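PDB 6I1A: rutinosidase from Aspergillus niger, which hydrolyses beta-glycosidic bonds as a secreted glycoside hydrolase of family 5, named a rutinosidase and also classed as an exo-1,3-beta-glucanase. Local coordinates for residues A[245-250]-A[289-294]; A[260-265]-A[296-301]; A[279-284]-A[318-323]. One frame throughout, in Å; residues are numbered along the deposited sequence.

Interaction 1. Residues A[245-250]-A[289-294]. With EDO (1,2-ethanediol), chain H; EDO (1,2-ethanediol), chain P.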
loop_
_atom_site.group_PDB
_atom_site.type_symbol
_atom_site.label_atom_id
_atom_site.label_comp_id
_atom_site.label_asym_id
_atom_site.label_seq_id
_atom_site.Cartn_x
_atom_site.Cartn_y
_atom_site.Cartn_z
ATOM N N PHE A 245 3.481 -0.185 11.285
ATOM C CA PHE A 245 3.073 0.481 10.032
ATOM C C PHE A 245 1.584 0.367 9.888
ATOM O O PHE A 245 1.083 0.546 8.773
ATOM C CB PHE A 245 3.847 -0.099 8.847
ATOM C CG PHE A 245 5.337 -0.100 9.053
ATOM C CD1 PHE A 245 6.065 1.088 8.935
ATOM C CD2 PHE A 245 5.981 -1.247 9.437
ATOM C CE1 PHE A 245 7.446 1.062 9.179
ATOM C CE2 PHE A 245 7.333 -1.274 9.682
ATOM C CZ PHE A 245 8.058 -0.127 9.561
ATOM N N LYS A 246 0.840 0.165 10.975
ATOM C CA LYS A 246 -0.632 0.298 10.959
ATOM C C LYS A 246 -0.976 1.774 10.811
ATOM O O LYS A 246 -0.222 2.683 11.306
ATOM C CB LYS A 246 -1.219 -0.182 12.293
ATOM C CG LYS A 246 -0.890 -1.581 12.605
ATOM C CD LYS A 246 -1.378 -2.551 11.625
ATOM C CE LYS A 246 -1.734 -3.914 12.151
ATOM N NZ LYS A 246 -2.196 -4.784 11.023
ATOM N N TYR A 247 -2.087 2.059 10.186
ATOM C CA TYR A 247 -2.601 3.453 10.226
ATOM C C TYR A 247 -2.905 3.816 11.672
ATOM O O TYR A 247 -3.316 2.957 12.441
ATOM C CB TYR A 247 -3.792 3.495 9.296
ATOM C CG TYR A 247 -3.340 3.123 7.901
ATOM C CD1 TYR A 247 -1.987 3.241 7.524
ATOM C CD2 TYR A 247 -4.156 2.410 7.085
ATOM C CE1 TYR A 247 -1.531 2.787 6.283
ATOM C CE2 TYR A 247 -3.739 2.009 5.825
ATOM C CZ TYR A 247 -2.438 2.198 5.412
ATOM O OH TYR A 247 -2.060 1.680 4.192
ATOM N N PRO A 248 -2.664 5.080 12.123
ATOM C CA PRO A 248 -2.979 5.464 13.488
ATOM C C PRO A 248 -4.413 5.099 13.845
ATOM O O PRO A 248 -4.667 4.748 14.997
ATOM C CB PRO A 248 -2.731 6.988 13.514
ATOM C CG PRO A 248 -1.670 7.190 12.431
ATOM C CD PRO A 248 -2.005 6.175 11.379
ATOM N N GLN A 249 -5.358 5.221 12.894
ATOM C CA GLN A 249 -6.767 4.868 13.090
ATOM C C GLN A 249 -6.925 3.470 13.681
ATOM O O GLN A 249 -7.881 3.185 14.406
ATOM C CB GLN A 249 -7.531 4.917 11.745
ATOM C CG GLN A 249 -7.217 6.113 10.821
ATOM C CD GLN A 249 -5.969 6.174 9.972
ATOM O OE1 GLN A 249 -4.941 6.723 10.354
ATOM N NE2 GLN A 249 -6.068 5.918 8.657
ATOM N N TYR A 250 -6.007 2.537 13.362
ATOM C CA TYR A 250 -6.059 1.160 13.854
ATOM C C TYR A 250 -6.011 1.139 15.362
ATOM O O TYR A 250 -6.621 0.238 15.989
ATOM C CB TYR A 250 -4.905 0.333 13.280
ATOM C CG TYR A 250 -4.812 -1.087 13.740
ATOM C CD1 TYR A 250 -5.431 -2.101 13.050
ATOM C CD2 TYR A 250 -4.003 -1.462 14.824
ATOM C CE1 TYR A 250 -5.348 -3.414 13.474
ATOM C CE2 TYR A 250 -3.868 -2.762 15.213
ATOM C CZ TYR A 250 -4.582 -3.742 14.575
ATOM O OH TYR A 250 -4.401 -5.011 14.988
ATOM N N ARG A 289 -2.019 12.688 3.950
ATOM C CA ARG A 289 -3.478 12.734 3.801
ATOM C C ARG A 289 -4.140 11.496 4.374
ATOM O O ARG A 289 -5.252 11.634 4.970
ATOM C CB ARG A 289 -3.917 12.914 2.361
ATOM C CG ARG A 289 -3.595 14.294 1.832
ATOM C CD ARG A 289 -4.276 14.642 0.529
ATOM N NE ARG A 289 -3.810 13.797 -0.566
ATOM C CZ ARG A 289 -3.826 14.164 -1.819
ATOM N NH1 ARG A 289 -4.306 15.326 -2.191
ATOM N NH2 ARG A 289 -3.349 13.343 -2.740
ATOM N N GLU A 290 -3.522 10.312 4.252
ATOM C CA GLU A 290 -4.235 9.052 4.593
ATOM C C GLU A 290 -3.693 8.423 5.862
ATOM O O GLU A 290 -4.379 7.471 6.356
ATOM C CB GLU A 290 -4.116 8.050 3.449
ATOM C CG GLU A 290 -4.380 8.622 2.080
ATOM C CD GLU A 290 -5.701 9.342 1.885
ATOM O OE1 GLU A 290 -6.649 9.201 2.700
ATOM O OE2 GLU A 290 -5.816 10.122 0.875
ATOM N N LYS A 291 -2.530 8.823 6.385
ATOM C CA LYS A 291 -1.863 8.076 7.473
ATOM C C LYS A 291 -1.602 9.008 8.657
ATOM O O LYS A 291 -0.557 8.794 9.337
ATOM C CB LYS A 291 -0.570 7.410 6.973
ATOM C CG LYS A 291 -0.788 6.534 5.751
ATOM C CD LYS A 291 0.504 5.938 5.178
ATOM C CE LYS A 291 0.258 5.218 3.882
ATOM N NZ LYS A 291 1.488 4.708 3.219
ATOM N N SER A 292 -2.451 9.988 8.920
ATOM C CA SER A 292 -2.296 10.945 10.049
ATOM C C SER A 292 -3.396 10.764 11.107
ATOM O O SER A 292 -3.462 11.634 11.964
ATOM C CB SER A 292 -2.238 12.334 9.579
ATOM O OG SER A 292 -1.171 12.543 8.642
ATOM N N GLY A 293 -4.151 9.680 11.037
ATOM C CA GLY A 293 -5.239 9.458 12.013
ATOM C C GLY A 293 -6.421 10.376 11.795
ATOM O O GLY A 293 -6.473 11.114 10.800
ATOM N N THR A 294 -7.387 10.333 12.719
ATOM C CA THR A 294 -8.646 11.115 12.609
ATOM C C THR A 294 -8.540 12.396 13.415
ATOM O O THR A 294 -9.517 13.220 13.359
ATOM C CB THR A 294 -9.845 10.316 13.134
ATOM O OG1 THR A 294 -9.607 10.120 14.534
ATOM C CG2 THR A 294 -10.090 9.070 12.323
HETATM C C1 EDO H . 0.341 4.440 14.221
HETATM O O1 EDO H . 0.037 3.146 13.800
HETATM C C2 EDO H . 1.769 4.683 13.966
HETATM O O2 EDO H . 2.428 4.937 15.109
HETATM C C1 EDO P . -6.619 5.131 4.870
HETATM O O1 EDO P . -6.794 6.451 5.446
HETATM C C2 EDO P . -7.562 4.190 5.526
HETATM O O2 EDO P . -7.778 4.460 6.917
#
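Gln-249 reaches over the turn at 290-293 and grips it with both ends of its amide. Its chain is bent at chi2 (78°), which brings CD back over Gly-293 CA. NE2 donates to Glu-290 O at 3.2 Å, tilted somewhat out of the amide plane, while OE1 accepts a weak, bent bond from Gly-293 N at 3.1 Å. A glutamine suits this place because one flat group offers both a donor and an acceptor to the backbone at the end of the helix and just beyond it. NE2 also donates to O2 of an ethanediol, probably from the crystallisation liquor, whose O1 donates to Glu-290 O. The extended chain of Lys-291 passes the Tyr-247 side chain obliquely, CG 3.9 Å from CE1 of the ring; its NZ goes back to Asp-287 in a salt bridge. Pro-248 lies against the backbone of 291-293, its CD 3.6 Å from Lys-291 O. Gly-293 has positive phi (72°), which by itself favours glycine, and its CA lies close beside Pro-248 CB. Pro-248 also packs on Phe-263 and Thr-265 of strand 261-269. The contact thus ties the short helix 248-252 to the C-terminal end of helix 280-290, on the outside of the TIM barrel expected for this family.

Interaction 2. Residues A[260-265]-A[296-301]. With EDO (1,2-ethanediol), chain J; EDO (1,2-ethanediol), chain H.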
loop_
_atom_site.group_PDB
_atom_site.type_symbol
_atom_site.label_atom_id
_atom_site.label_comp_id
_atom_site.label_asym_id
_atom_site.label_seq_id
_atom_site.Cartn_x
_atom_site.Cartn_y
_atom_site.Cartn_z
ATOM N N ASN A 260 -2.025 10.802 27.707
ATOM C CA ASN A 260 -0.905 11.692 27.282
ATOM C C ASN A 260 -0.067 10.905 26.268
ATOM O O ASN A 260 1.016 10.432 26.625
ATOM C CB ASN A 260 -0.124 12.204 28.474
ATOM C CG ASN A 260 0.817 13.333 28.126
ATOM O OD1 ASN A 260 0.806 13.799 26.957
ATOM N ND2 ASN A 260 1.612 13.770 29.081
ATOM N N LEU A 261 -0.562 10.830 25.049
ATOM C CA LEU A 261 -0.043 9.918 24.016
ATOM C C LEU A 261 0.115 10.692 22.713
ATOM O O LEU A 261 -0.750 11.526 22.378
ATOM C CB LEU A 261 -1.088 8.832 23.818
ATOM C CG LEU A 261 -0.727 7.701 22.871
ATOM C CD1 LEU A 261 0.269 6.787 23.522
ATOM C CD2 LEU A 261 -2.027 6.958 22.544
ATOM N N VAL A 262 1.162 10.355 21.990
ATOM C CA VAL A 262 1.394 10.847 20.615
ATOM C C VAL A 262 1.838 9.657 19.790
ATOM O O VAL A 262 2.626 8.822 20.269
ATOM C CB VAL A 262 2.434 11.982 20.639
ATOM C CG1 VAL A 262 3.750 11.597 21.293
ATOM C CG2 VAL A 262 2.710 12.544 19.227
ATOM N N PHE A 263 1.385 9.567 18.553
ATOM C CA PHE A 263 1.846 8.512 17.652
ATOM C C PHE A 263 3.127 8.926 16.927
ATOM O O PHE A 263 3.256 10.099 16.580
ATOM C CB PHE A 263 0.777 8.181 16.621
ATOM C CG PHE A 263 -0.412 7.470 17.174
ATOM C CD1 PHE A 263 -0.311 6.138 17.501
ATOM C CD2 PHE A 263 -1.659 8.071 17.128
ATOM C CE1 PHE A 263 -1.413 5.437 17.971
ATOM C CE2 PHE A 263 -2.777 7.385 17.591
ATOM C CZ PHE A 263 -2.640 6.048 17.989
ATOM N N ASP A 264 3.988 7.960 16.686
ATOM C CA ASP A 264 5.200 8.154 15.846
ATOM C C ASP A 264 4.988 7.361 14.571
ATOM O O ASP A 264 4.921 6.100 14.597
ATOM C CB ASP A 264 6.416 7.623 16.570
ATOM C CG ASP A 264 7.686 7.598 15.743
ATOM O OD1 ASP A 264 7.636 8.152 14.626
ATOM O OD2 ASP A 264 8.764 7.083 16.198
ATOM N N THR A 265 4.797 8.038 13.446
ATOM C CA THR A 265 4.701 7.388 12.144
ATOM C C THR A 265 6.023 7.443 11.393
ATOM O O THR A 265 6.762 8.418 11.550
ATOM C CB THR A 265 3.583 7.992 11.293
ATOM O OG1 THR A 265 3.826 9.404 11.203
ATOM C CG2 THR A 265 2.212 7.686 11.866
ATOM N N LYS A 296 -7.842 12.186 16.783
ATOM C CA LYS A 296 -8.113 11.828 18.188
ATOM C C LYS A 296 -6.847 12.090 19.013
ATOM O O LYS A 296 -6.908 12.609 20.117
ATOM C CB LYS A 296 -8.526 10.373 18.343
ATOM C CG LYS A 296 -8.881 10.015 19.773
ATOM C CD LYS A 296 -9.430 8.643 19.900
ATOM C CE LYS A 296 -9.827 8.322 21.336
ATOM N NZ LYS A 296 -10.310 6.911 21.467
ATOM N N PHE A 297 -5.684 11.612 18.503
ATOM C CA PHE A 297 -4.362 11.884 19.073
ATOM C C PHE A 297 -3.441 12.601 18.070
ATOM O O PHE A 297 -3.579 12.458 16.858
ATOM C CB PHE A 297 -3.701 10.563 19.474
ATOM C CG PHE A 297 -4.454 9.839 20.586
ATOM C CD1 PHE A 297 -4.335 10.302 21.873
ATOM C CD2 PHE A 297 -5.246 8.748 20.297
ATOM C CE1 PHE A 297 -5.061 9.700 22.891
ATOM C CE2 PHE A 297 -5.965 8.123 21.330
ATOM C CZ PHE A 297 -5.857 8.607 22.600
ATOM N N PRO A 298 -2.449 13.317 18.619
ATOM C CA PRO A 298 -1.464 13.977 17.766
ATOM C C PRO A 298 -0.528 12.920 17.169
ATOM O O PRO A 298 -0.334 11.815 17.720
ATOM C CB PRO A 298 -0.732 14.931 18.663
ATOM C CG PRO A 298 -0.905 14.330 20.070
ATOM C CD PRO A 298 -2.245 13.661 20.015
ATOM N N VAL A 299 0.085 13.272 16.023
ATOM C CA VAL A 299 1.016 12.432 15.261
ATOM C C VAL A 299 2.307 13.220 15.047
ATOM O O VAL A 299 2.275 14.396 14.737
ATOM C CB VAL A 299 0.398 12.007 13.927
ATOM C CG1 VAL A 299 1.390 11.279 12.997
ATOM C CG2 VAL A 299 -0.830 11.137 14.183
ATOM N N PHE A 300 3.417 12.543 15.171
ATOM C CA PHE A 300 4.753 13.070 14.817
ATOM C C PHE A 300 5.413 12.079 13.852
ATOM O O PHE A 300 5.370 10.886 14.109
ATOM C CB PHE A 300 5.581 13.219 16.074
ATOM C CG PHE A 300 6.942 13.848 15.930
ATOM C CD1 PHE A 300 7.051 15.213 15.690
ATOM C CD2 PHE A 300 8.110 13.110 16.015
ATOM C CE1 PHE A 300 8.302 15.823 15.551
ATOM C CE2 PHE A 300 9.357 13.695 15.875
ATOM C CZ PHE A 300 9.438 15.060 15.685
ATOM N N VAL A 301 6.016 12.563 12.765
ATOM C CA VAL A 301 6.629 11.687 11.759
ATOM C C VAL A 301 8.053 11.463 12.228
ATOM O O VAL A 301 8.988 12.218 11.858
ATOM C CB VAL A 301 6.522 12.264 10.340
ATOM C CG1 VAL A 301 7.215 11.352 9.350
ATOM C CG2 VAL A 301 5.065 12.428 9.985
HETATM C C1 EDO J . -0.969 14.540 24.076
HETATM O O1 EDO J . -1.920 13.666 23.628
HETATM C C2 EDO J . -1.463 15.372 25.253
HETATM O O2 EDO J . -2.551 16.255 24.922
HETATM C C1 EDO H . 0.341 4.440 14.221
HETATM O O1 EDO H . 0.037 3.146 13.800
HETATM C C2 EDO H . 1.769 4.683 13.966
HETATM O O2 EDO H . 2.428 4.937 15.109
#
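Phe-263 and Phe-297 meet obliquely, their ring planes at 84°, beside the parallel strand pair 261-265 and 299-301. Followed outward, Phe-263 begins with CB, which points to the face shared with Val-299 and lies 4.2 Å from Val-299 CG2; chi1 (-71°) sets CG anti to the carbonyl carbon. CD1 meets C1 of an ethanediol, CD2 approaches Phe-297 CB and Pro-298 O, and CE2 comes to 3.8 Å from Phe-297 CB; at the tip, CZ packs on the backbone of Pro-248. Phe-297 receives Leu-261 CD2 over the centre of one face, 4.0 Å from the centroid, a CH-pi contact. Three backbone bonds knit the strands: Phe-263 N to Pro-298 O (2.9 Å), Phe-300 N to Phe-263 O (2.8 Å) and Thr-265 N to Phe-300 O (3.0 Å). Pro-298, lacking an N-H, still serves as an acceptor. On the other face, Phe-300 sets its ring edge-to-face with Trp-17. The chemistry is therefore divided: backbone polar groups pair between strands; mainly apolar side chains, with Thr-265 among them, pack on the sheet face carrying Phe-263 and Val-299, types suited to full burial; and the buried carboxylate of Asp-264, close to that of Glu-190, is probably steadied by Arg-92 and His-266.

Interaction 3. Residues A[279-284]-A[318-323]. With EDO (1,2-ethanediol), chain S.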
loop_
_atom_site.group_PDB
_atom_site.type_symbol
_atom_site.label_atom_id
_atom_site.label_comp_id
_atom_site.label_asym_id
_atom_site.label_seq_id
_atom_site.Cartn_x
_atom_site.Cartn_y
_atom_site.Cartn_z
ATOM N N ASN A 279 8.501 12.553 -8.420
ATOM C CA ASN A 279 7.128 12.388 -7.907
ATOM C C ASN A 279 7.090 12.269 -6.380
ATOM O O ASN A 279 5.976 12.115 -5.822
ATOM C CB ASN A 279 6.411 11.211 -8.580
ATOM C CG ASN A 279 6.910 9.860 -8.196
ATOM O OD1 ASN A 279 7.515 9.687 -7.124
ATOM N ND2 ASN A 279 6.664 8.866 -9.035
ATOM N N LEU A 280 8.253 12.382 -5.725
ATOM C CA LEU A 280 8.287 12.109 -4.261
ATOM C C LEU A 280 7.272 12.965 -3.540
ATOM O O LEU A 280 6.637 12.488 -2.590
ATOM C CB LEU A 280 9.686 12.352 -3.731
ATOM C CG LEU A 280 9.891 11.745 -2.336
ATOM C CD1 LEU A 280 10.090 10.255 -2.429
ATOM C CD2 LEU A 280 11.040 12.396 -1.613
ATOM N N PRO A 281 7.076 14.277 -3.815
ATOM C CA PRO A 281 6.102 15.044 -3.040
ATOM C C PRO A 281 4.676 14.490 -3.089
ATOM O O PRO A 281 3.901 14.736 -2.152
ATOM C CB PRO A 281 6.210 16.481 -3.609
ATOM C CG PRO A 281 7.611 16.490 -4.209
ATOM C CD PRO A 281 7.828 15.112 -4.781
ATOM N N GLU A 282 4.320 13.802 -4.178
ATOM C CA GLU A 282 3.019 13.124 -4.302
ATOM C C GLU A 282 2.905 11.995 -3.290
ATOM O O GLU A 282 1.834 11.853 -2.640
ATOM C CB GLU A 282 2.803 12.599 -5.719
ATOM C CG GLU A 282 2.736 13.697 -6.748
ATOM C CD GLU A 282 2.894 13.190 -8.177
ATOM O OE1 GLU A 282 2.621 12.043 -8.442
ATOM O OE2 GLU A 282 3.447 13.957 -8.986
ATOM N N TYR A 283 3.958 11.250 -3.138
ATOM C CA TYR A 283 3.983 10.106 -2.171
ATOM C C TYR A 283 3.974 10.647 -0.743
ATOM O O TYR A 283 3.308 10.089 0.175
ATOM C CB TYR A 283 5.175 9.192 -2.413
ATOM C CG TYR A 283 4.977 8.236 -3.561
ATOM C CD1 TYR A 283 5.260 8.588 -4.864
ATOM C CD2 TYR A 283 4.449 6.986 -3.336
ATOM C CE1 TYR A 283 4.997 7.745 -5.922
ATOM C CE2 TYR A 283 4.226 6.100 -4.388
ATOM C CZ TYR A 283 4.534 6.471 -5.680
ATOM O OH TYR A 283 4.254 5.639 -6.761
ATOM N N ILE A 284 4.710 11.730 -0.493
ATOM C CA ILE A 284 4.711 12.382 0.835
ATOM C C ILE A 284 3.291 12.860 1.159
ATOM O O ILE A 284 2.767 12.638 2.284
ATOM C CB ILE A 284 5.743 13.532 0.838
ATOM C CG1 ILE A 284 7.164 12.963 0.879
ATOM C CG2 ILE A 284 5.548 14.523 1.979
ATOM C CD1 ILE A 284 8.261 13.975 0.578
ATOM N N LYS A 318 16.845 19.401 -2.357
ATOM C CA LYS A 318 16.352 20.560 -1.556
ATOM C C LYS A 318 14.823 20.654 -1.646
ATOM O O LYS A 318 14.167 20.783 -0.600
ATOM C CB LYS A 318 17.004 21.874 -1.996
ATOM C CG LYS A 318 16.464 23.121 -1.307
ATOM C CD LYS A 318 17.223 24.386 -1.656
ATOM C CE LYS A 318 16.746 25.591 -0.875
ATOM N NZ LYS A 318 17.400 26.840 -1.328
ATOM N N ARG A 319 14.281 20.572 -2.860
ATOM C CA ARG A 319 12.812 20.653 -3.070
ATOM C C ARG A 319 12.113 19.542 -2.274
ATOM O O ARG A 319 11.092 19.833 -1.635
ATOM C CB ARG A 319 12.507 20.538 -4.567
ATOM C CG ARG A 319 11.026 20.433 -4.901
ATOM C CD ARG A 319 10.597 18.988 -5.093
ATOM N NE ARG A 319 9.838 18.836 -6.322
ATOM C CZ ARG A 319 9.674 17.704 -6.990
ATOM N NH1 ARG A 319 10.227 16.585 -6.558
ATOM N NH2 ARG A 319 8.956 17.699 -8.097
ATOM N N ASN A 320 12.665 18.327 -2.304
ATOM C CA ASN A 320 12.068 17.141 -1.632
ATOM C C ASN A 320 12.131 17.274 -0.105
ATOM O O ASN A 320 11.127 16.970 0.550
ATOM C CB ASN A 320 12.662 15.839 -2.173
ATOM C CG ASN A 320 12.128 15.503 -3.550
ATOM O OD1 ASN A 320 11.041 15.934 -3.912
ATOM N ND2 ASN A 320 12.879 14.732 -4.316
ATOM N N VAL A 321 13.275 17.680 0.443
ATOM C CA VAL A 321 13.360 17.844 1.938
ATOM C C VAL A 321 12.385 18.911 2.375
ATOM O O VAL A 321 11.626 18.730 3.365
ATOM C CB VAL A 321 14.775 18.198 2.426
ATOM C CG1 VAL A 321 14.808 18.471 3.928
ATOM C CG2 VAL A 321 15.745 17.142 2.097
ATOM N N LEU A 322 12.366 20.073 1.697
ATOM C CA LEU A 322 11.465 21.152 2.105
ATOM C C LEU A 322 10.000 20.758 1.936
ATOM O O LEU A 322 9.167 21.111 2.797
ATOM C CB LEU A 322 11.797 22.433 1.326
ATOM C CG LEU A 322 13.171 23.027 1.632
ATOM C CD1 LEU A 322 13.367 24.279 0.774
ATOM C CD2 LEU A 322 13.335 23.382 3.080
ATOM N N ALA A 323 9.668 20.022 0.865
ATOM C CA ALA A 323 8.291 19.546 0.658
ATOM C C ALA A 323 7.854 18.663 1.840
ATOM O O ALA A 323 6.745 18.765 2.370
ATOM C CB ALA A 323 8.139 18.829 -0.664
HETATM C C1 EDO S . 1.633 8.710 -5.088
HETATM O O1 EDO S . 0.337 8.568 -4.522
HETATM C C2 EDO S . 1.593 8.801 -6.552
HETATM O O2 EDO S . 1.230 10.036 -7.034
#
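The side chains of Pro-281 and Arg-319 cross at about a right angle, Pro-281 CG lying 3.4 Å above one face of the guanidinium, offset toward its rim. The closest atoms are Pro-281 CD and Arg-319 NH1, 3.3 Å apart. Bends at chi2 and chi3 carry the arginine chain round toward the proline. From this position NH1 donates to Asn-320 OD1 at 2.8 Å, an N-H...O angle of 148°, while NH2 makes a salt bridge with Glu-278. Asn-320 also crosses Pro-281 at about a right angle, Asn-320 OD1 lying 3.4 Å from Pro-281 CD; Leu-280 approaches the same amide obliquely, Leu-280 CD2 3.8 Å from Asn-320 CG, and ND2 is engaged by Ser-277 O. Pro-281 CB meets Ala-323 CB at 4.2 Å, and Ile-284 CD1 lies near Asn-320 O. Proline is well placed in the first turn of helix 280-290, where no N-H is needed for the i-to-i-4 bonding, and the small alanine suits a close CB contact. The two helix segments run nearly parallel, at 12° with axes 9.8 Å apart. No hydrogen bond joins them directly: apart from the Pro-281/Ala-323 contact, carbons pack mainly on polar planar groups, held by bonds to one another and to the loop before helix 280-290.

Overall arrangement
Interaction 2 forms the inner layer: it pairs neighbouring strands of the beta-alpha-beta unit 261-269, 280-290, 299-308, while interactions 1 and 3 involve the two ends of the connecting helix 280-290. Interactions 1 and 2 touch, with centres about 10 Å apart; Ser-292 O meets Val-299 CG2 at 3.5 Å, and Lys-291 O lies 3.9 Å from Thr-265 CG2. One ethanediol bridges them, bonded to Lys-246 O and Asp-264 O. Interaction 3 stands apart, its centre about 20 Å from that of interaction 1 and 22 Å from that of interaction 2. Where a second copy of the protein packs against this one in the crystal assembly, Tyr-247 of interaction 1 meets Tyr-283 of that copy, the counterpart of the residue in interaction 3.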